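NADPH-quinone reductase (Pediococcus pentosaceus ATCC 25745, PDB 3HA2) probably binds FMN and uses it to transfer electrons from NAD(P)H to quinones. Local coordinates at residues Leu36-Leu50 with Leu69-Phe82. Sequence-based numbering, arbitrary orientation.
Sequences LVADFNVEQEQSLLL and LLKQWMDTVMTTKF. With SO4 (sulfate ion), chain D.
The side-chain amide of Gln46 lies flat over the Phe82 ring, the two planes only 5° apart, while its NE2, over the CG end of the ring, donates to the carbonyl of the last residue of helix 69-77. Gln46 CG sits 3.6 Å above the ring centroid as a CH-pi contact, and the extended chain beyond it carries NE2 to Val77 O at 3.0 Å. That nearly straight bond runs in the carbonyl plane onto a lone pair; a water accepts from the same NE2 and links it to Thr79 OG1. With an alanine in place of Phe82, the Gln46 amide would probably lose the ring face it lies against and be freer to turn away from Val77 O. Val77 itself is a knob among Val42, Glu45, Gln46 and Leu49, at a crossing of nearly perpendicular helices (-88°). Next to it, Trp73 NE1 donates to Glu45 OE1 (2.8 Å) from above the carboxylate plane, and His34 bonds the other oxygen. Trp73 also turns an edge toward the face of Phe40 in a T-shaped pair, the centroids of the Phe40 ring and the five-membered ring of Trp73 5.2 Å apart. With CG between backbone N and carbonyl carbon (chi1 64°), Phe40 brings CZ to 3.5 Å from Trp73 CA. Leu36 and Leu69 meet tip to tip, while Leu36 CD1 packs on Trp73 CD1. The contact joins two connections of the flavodoxin-like sheet, with Trp73 and Leu49 also touching its strands 3-7 and 54-60. The apolar packing is thus pinned by directional bonds at Trp73 and Gln46.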
loop_
_atom_site.group_PDB
_atom_site.type_symbol
_atom_site.label_atom_id
_atom_site.label_comp_id
_atom_site.label_asym_id
_atom_site.label_seq_id
_atom_site.Cartn_x
_atom_site.Cartn_y
_atom_site.Cartn_z
ATOM N N LEU A 36 -8.445 14.517 -3.292
ATOM C CA LEU A 36 -7.986 13.703 -4.391
ATOM C C LEU A 36 -9.201 13.179 -5.150
ATOM O O LEU A 36 -10.059 12.475 -4.589
ATOM C CB LEU A 36 -7.109 12.573 -3.836
ATOM C CG LEU A 36 -6.439 11.558 -4.742
ATOM C CD1 LEU A 36 -5.688 12.239 -5.875
ATOM C CD2 LEU A 36 -5.484 10.705 -3.890
ATOM N N VAL A 37 -9.305 13.557 -6.418
ATOM C CA VAL A 37 -10.422 13.106 -7.252
ATOM C C VAL A 37 -9.980 11.997 -8.197
ATOM O O VAL A 37 -8.797 11.892 -8.537
ATOM C CB VAL A 37 -11.075 14.263 -8.021
ATOM C CG1 VAL A 37 -11.662 15.274 -7.040
ATOM C CG2 VAL A 37 -10.063 14.940 -8.976
ATOM N N ALA A 38 -10.933 11.161 -8.607
ATOM C CA ALA A 38 -10.625 9.976 -9.397
ATOM C C ALA A 38 -9.936 10.354 -10.708
ATOM O O ALA A 38 -9.098 9.602 -11.205
ATOM C CB ALA A 38 -11.889 9.155 -9.663
ATOM N N ASP A 39 -10.241 11.539 -11.222
ATOM C CA ASP A 39 -9.650 11.988 -12.485
ATOM C C ASP A 39 -8.603 13.096 -12.296
ATOM O O ASP A 39 -8.558 14.058 -13.061
ATOM C CB ASP A 39 -10.752 12.391 -13.468
ATOM C CG ASP A 39 -11.593 13.563 -12.971
ATOM O OD1 ASP A 39 -11.679 13.782 -11.741
ATOM O OD2 ASP A 39 -12.176 14.271 -13.816
ATOM N N PHE A 40 -7.752 12.957 -11.270
ATOM C CA PHE A 40 -6.691 13.945 -11.039
ATOM C C PHE A 40 -5.765 14.103 -12.239
ATOM O O PHE A 40 -5.612 13.179 -13.059
ATOM C CB PHE A 40 -5.869 13.627 -9.780
ATOM C CG PHE A 40 -5.099 12.336 -9.855
ATOM C CD1 PHE A 40 -3.821 12.292 -10.412
ATOM C CD2 PHE A 40 -5.638 11.162 -9.327
ATOM C CE1 PHE A 40 -3.103 11.106 -10.477
ATOM C CE2 PHE A 40 -4.912 9.958 -9.381
ATOM C CZ PHE A 40 -3.644 9.942 -9.956
ATOM N N ASN A 41 -5.151 15.276 -12.331
ATOM C CA ASN A 41 -4.268 15.604 -13.450
ATOM C C ASN A 41 -2.849 15.672 -12.918
ATOM O O ASN A 41 -2.596 16.413 -11.968
ATOM C CB ASN A 41 -4.661 16.960 -14.015
ATOM C CG ASN A 41 -3.820 17.353 -15.189
ATOM O OD1 ASN A 41 -4.147 17.031 -16.340
ATOM N ND2 ASN A 41 -2.727 18.061 -14.924
ATOM N N VAL A 42 -1.928 14.924 -13.521
ATOM C CA VAL A 42 -0.564 14.809 -12.969
ATOM C C VAL A 42 0.128 16.162 -12.867
ATOM O O VAL A 42 0.700 16.488 -11.815
ATOM C CB VAL A 42 0.301 13.792 -13.768
ATOM C CG1 VAL A 42 1.788 13.866 -13.344
ATOM C CG2 VAL A 42 -0.231 12.375 -13.547
ATOM N N GLU A 43 0.078 16.939 -13.957
ATOM C CA GLU A 43 0.709 18.268 -13.996
ATOM C C GLU A 43 0.197 19.208 -12.895
ATOM O O GLU A 43 0.998 19.871 -12.231
ATOM C CB GLU A 43 0.564 18.890 -15.391
ATOM C CG GLU A 43 1.290 20.228 -15.565
ATOM C CD GLU A 43 1.156 20.800 -16.967
ATOM O OE1 GLU A 43 0.353 20.270 -17.784
ATOM O OE2 GLU A 43 1.858 21.800 -17.268
ATOM N N GLN A 44 -1.119 19.260 -12.694
ATOM C CA GLN A 44 -1.702 20.074 -11.620
ATOM C C GLN A 44 -1.278 19.588 -10.238
ATOM O O GLN A 44 -0.961 20.411 -9.378
ATOM C CB GLN A 44 -3.232 20.195 -11.727
ATOM C CG GLN A 44 -3.967 20.648 -10.421
ATOM C CD GLN A 44 -3.726 22.111 -9.960
ATOM O OE1 GLN A 44 -2.589 22.622 -9.938
ATOM N NE2 GLN A 44 -4.813 22.770 -9.536
ATOM N N GLU A 45 -1.271 18.269 -10.030
ATOM C CA GLU A 45 -0.820 17.695 -8.767
ATOM C C GLU A 45 0.662 18.000 -8.516
ATOM O O GLU A 45 1.053 18.379 -7.395
ATOM C CB GLU A 45 -1.076 16.178 -8.726
ATOM C CG GLU A 45 -2.561 15.773 -8.858
ATOM C CD GLU A 45 -3.429 16.250 -7.689
ATOM O OE1 GLU A 45 -2.964 16.179 -6.528
ATOM O OE2 GLU A 45 -4.586 16.685 -7.935
ATOM N N GLN A 46 1.487 17.851 -9.554
ATOM C CA GLN A 46 2.912 18.183 -9.423
ATOM C C GLN A 46 3.102 19.658 -9.111
ATOM O O GLN A 46 3.947 20.018 -8.288
ATOM C CB GLN A 46 3.687 17.786 -10.683
ATOM C CG GLN A 46 3.957 16.288 -10.718
ATOM C CD GLN A 46 4.673 15.846 -11.978
ATOM O OE1 GLN A 46 4.942 16.651 -12.855
ATOM N NE2 GLN A 46 4.949 14.548 -12.083
ATOM N N SER A 47 2.300 20.503 -9.759
ATOM C CA SER A 47 2.342 21.935 -9.499
ATOM C C SER A 47 2.063 22.246 -8.032
ATOM O O SER A 47 2.765 23.053 -7.429
ATOM C CB SER A 47 1.349 22.687 -10.368
ATOM O OG SER A 47 1.515 24.077 -10.153
ATOM N N LEU A 48 1.033 21.614 -7.471
ATOM C CA LEU A 48 0.694 21.842 -6.061
ATOM C C LEU A 48 1.816 21.392 -5.134
ATOM O O LEU A 48 2.145 22.080 -4.164
ATOM C CB LEU A 48 -0.618 21.137 -5.702
ATOM C CG LEU A 48 -1.888 21.736 -6.313
ATOM C CD1 LEU A 48 -3.078 20.843 -5.963
ATOM C CD2 LEU A 48 -2.127 23.161 -5.795
ATOM N N LEU A 49 2.413 20.240 -5.424
ATOM C CA LEU A 49 3.557 19.781 -4.630
ATOM C C LEU A 49 4.704 20.787 -4.629
ATOM O O LEU A 49 5.269 21.099 -3.570
ATOM C CB LEU A 49 4.052 18.427 -5.115
ATOM C CG LEU A 49 3.071 17.285 -4.853
ATOM C CD1 LEU A 49 3.454 16.113 -5.742
ATOM C CD2 LEU A 49 3.106 16.860 -3.412
ATOM N N LEU A 50 5.029 21.305 -5.809
ATOM C CA LEU A 50 6.146 22.233 -5.948
ATOM C C LEU A 50 5.920 23.515 -5.151
ATOM O O LEU A 50 6.881 24.145 -4.718
ATOM C CB LEU A 50 6.406 22.558 -7.422
ATOM C CG LEU A 50 7.031 21.466 -8.302
ATOM C CD1 LEU A 50 7.118 21.934 -9.754
ATOM C CD2 LEU A 50 8.408 21.071 -7.806
ATOM N N LEU A 69 -6.979 4.884 -4.460
ATOM C CA LEU A 69 -6.837 6.168 -5.175
ATOM C C LEU A 69 -5.565 6.899 -4.740
ATOM O O LEU A 69 -4.898 7.499 -5.576
ATOM C CB LEU A 69 -8.057 7.094 -5.025
ATOM C CG LEU A 69 -8.022 8.313 -6.000
ATOM C CD1 LEU A 69 -7.866 7.915 -7.473
ATOM C CD2 LEU A 69 -9.228 9.226 -5.872
ATOM N N LEU A 70 -5.209 6.832 -3.460
ATOM C CA LEU A 70 -3.938 7.444 -3.042
ATOM C C LEU A 70 -2.733 6.704 -3.638
ATOM O O LEU A 70 -1.761 7.329 -4.057
ATOM C CB LEU A 70 -3.806 7.566 -1.518
ATOM C CG LEU A 70 -2.506 8.245 -1.035
ATOM C CD1 LEU A 70 -2.360 9.684 -1.572
ATOM C CD2 LEU A 70 -2.408 8.241 0.477
ATOM N N LYS A 71 -2.814 5.372 -3.699
ATOM C CA LYS A 71 -1.724 4.595 -4.267
ATOM C C LYS A 71 -1.592 4.931 -5.754
ATOM O O LYS A 71 -0.483 5.048 -6.269
ATOM C CB LYS A 71 -1.972 3.095 -4.092
ATOM C CG LYS A 71 -0.790 2.243 -4.502
ATOM C CD LYS A 71 0.373 2.473 -3.523
ATOM C CE LYS A 71 1.695 2.706 -4.236
ATOM N NZ LYS A 71 2.136 1.588 -5.127
ATOM N N GLN A 72 -2.728 5.109 -6.435
ATOM C CA GLN A 72 -2.695 5.519 -7.842
ATOM C C GLN A 72 -2.005 6.876 -8.023
ATOM O O GLN A 72 -1.231 7.063 -8.954
ATOM C CB GLN A 72 -4.088 5.549 -8.466
ATOM C CG GLN A 72 -4.079 5.726 -10.004
ATOM C CD GLN A 72 -3.439 4.538 -10.708
ATOM O OE1 GLN A 72 -2.234 4.516 -10.956
ATOM N NE2 GLN A 72 -4.236 3.511 -10.967
ATOM N N TRP A 73 -2.289 7.814 -7.122
ATOM C CA TRP A 73 -1.660 9.146 -7.164
ATOM C C TRP A 73 -0.158 9.017 -6.953
ATOM O O TRP A 73 0.630 9.639 -7.667
ATOM C CB TRP A 73 -2.324 10.005 -6.084
ATOM C CG TRP A 73 -1.877 11.433 -5.915
ATOM C CD1 TRP A 73 -2.391 12.543 -6.527
ATOM C CD2 TRP A 73 -0.919 11.899 -4.972
ATOM N NE1 TRP A 73 -1.767 13.678 -6.048
ATOM C CE2 TRP A 73 -0.846 13.305 -5.106
ATOM C CE3 TRP A 73 -0.062 11.256 -4.067
ATOM C CZ2 TRP A 73 0.021 14.090 -4.335
ATOM C CZ3 TRP A 73 0.797 12.049 -3.276
ATOM C CH2 TRP A 73 0.829 13.449 -3.434
HETATM N N MSE A 74 0.246 8.175 -6.005
HETATM C CA MSE A 74 1.666 7.928 -5.761
HETATM C C MSE A 74 2.325 7.359 -7.024
HETATM O O MSE A 74 3.380 7.826 -7.437
HETATM C CB MSE A 74 1.865 6.952 -4.586
HETATM C CG MSE A 74 1.388 7.474 -3.248
HETATM SE SE MSE A 74 2.666 8.785 -2.546
HETATM C CE MSE A 74 4.249 7.647 -2.433
ATOM N N ASP A 75 1.675 6.361 -7.636
ATOM C CA ASP A 75 2.220 5.638 -8.800
ATOM C C ASP A 75 2.371 6.539 -10.034
ATOM O O ASP A 75 3.258 6.321 -10.867
ATOM C CB ASP A 75 1.311 4.443 -9.165
ATOM C CG ASP A 75 1.336 3.299 -8.130
ATOM O OD1 ASP A 75 2.169 3.320 -7.208
ATOM O OD2 ASP A 75 0.501 2.371 -8.265
ATOM N N THR A 76 1.497 7.531 -10.163
ATOM C CA THR A 76 1.373 8.300 -11.401
ATOM C C THR A 76 1.956 9.718 -11.286
ATOM O O THR A 76 2.589 10.215 -12.215
ATOM C CB THR A 76 -0.114 8.350 -11.856
ATOM O OG1 THR A 76 -0.654 7.014 -11.890
ATOM C CG2 THR A 76 -0.230 8.915 -13.234
ATOM N N VAL A 77 1.746 10.358 -10.135
ATOM C CA VAL A 77 2.242 11.720 -9.916
ATOM C C VAL A 77 3.724 11.669 -9.558
ATOM O O VAL A 77 4.506 12.526 -9.980
ATOM C CB VAL A 77 1.424 12.458 -8.794
ATOM C CG1 VAL A 77 2.097 13.785 -8.370
ATOM C CG2 VAL A 77 0.008 12.723 -9.245
HETATM N N MSE A 78 4.102 10.676 -8.750
HETATM C CA MSE A 78 5.480 10.569 -8.268
HETATM C C MSE A 78 6.285 9.735 -9.260
HETATM O O MSE A 78 6.588 8.564 -9.021
HETATM C CB MSE A 78 5.547 9.969 -6.861
HETATM C CG MSE A 78 4.760 10.727 -5.822
HETATM SE SE MSE A 78 5.270 12.609 -5.729
HETATM C CE MSE A 78 4.352 12.999 -4.023
ATOM N N THR A 79 6.626 10.347 -10.385
ATOM C CA THR A 79 7.425 9.654 -11.383
ATOM C C THR A 79 8.904 9.657 -10.986
ATOM O O THR A 79 9.327 10.433 -10.145
ATOM C CB THR A 79 7.273 10.295 -12.775
ATOM O OG1 THR A 79 7.684 11.666 -12.713
ATOM C CG2 THR A 79 5.826 10.205 -13.255
ATOM N N THR A 80 9.677 8.768 -11.597
ATOM C CA THR A 80 11.127 8.785 -11.453
ATOM C C THR A 80 11.683 10.157 -11.807
ATOM O O THR A 80 12.502 10.704 -11.057
ATOM C CB THR A 80 11.755 7.712 -12.359
ATOM O OG1 THR A 80 11.231 6.442 -11.967
ATOM C CG2 THR A 80 13.254 7.690 -12.233
ATOM N N LYS A 81 11.228 10.705 -12.940
ATOM C CA LYS A 81 11.693 11.995 -13.478
ATOM C C LYS A 81 11.449 13.150 -12.504
ATOM O O LYS A 81 12.275 14.049 -12.369
ATOM C CB LYS A 81 10.984 12.289 -14.813
ATOM C CG LYS A 81 11.585 13.426 -15.657
ATOM C CD LYS A 81 10.549 13.971 -16.660
ATOM C CE LYS A 81 11.165 14.606 -17.902
ATOM N NZ LYS A 81 12.490 15.278 -17.714
ATOM N N PHE A 82 10.311 13.115 -11.824
ATOM C CA PHE A 82 9.907 14.211 -10.942
ATOM C C PHE A 82 10.468 14.036 -9.524
ATOM O O PHE A 82 11.165 14.920 -9.000
ATOM C CB PHE A 82 8.373 14.305 -10.939
ATOM C CG PHE A 82 7.816 15.376 -10.040
ATOM C CD1 PHE A 82 7.866 16.716 -10.408
ATOM C CD2 PHE A 82 7.182 15.035 -8.847
ATOM C CE1 PHE A 82 7.334 17.716 -9.583
ATOM C CE2 PHE A 82 6.651 16.027 -8.006
ATOM C CZ PHE A 82 6.709 17.363 -8.382
HETATM S S SO4 D . 8.925 7.773 -15.089
HETATM O O1 SO4 D . 9.648 6.707 -15.794
HETATM O O2 SO4 D . 7.658 8.024 -15.787
HETATM O O3 SO4 D . 8.600 7.316 -13.730
HETATM O O4 SO4 D . 9.748 8.997 -15.060
HETATM O O HOH W 1 6.550 13.473 -14.358
#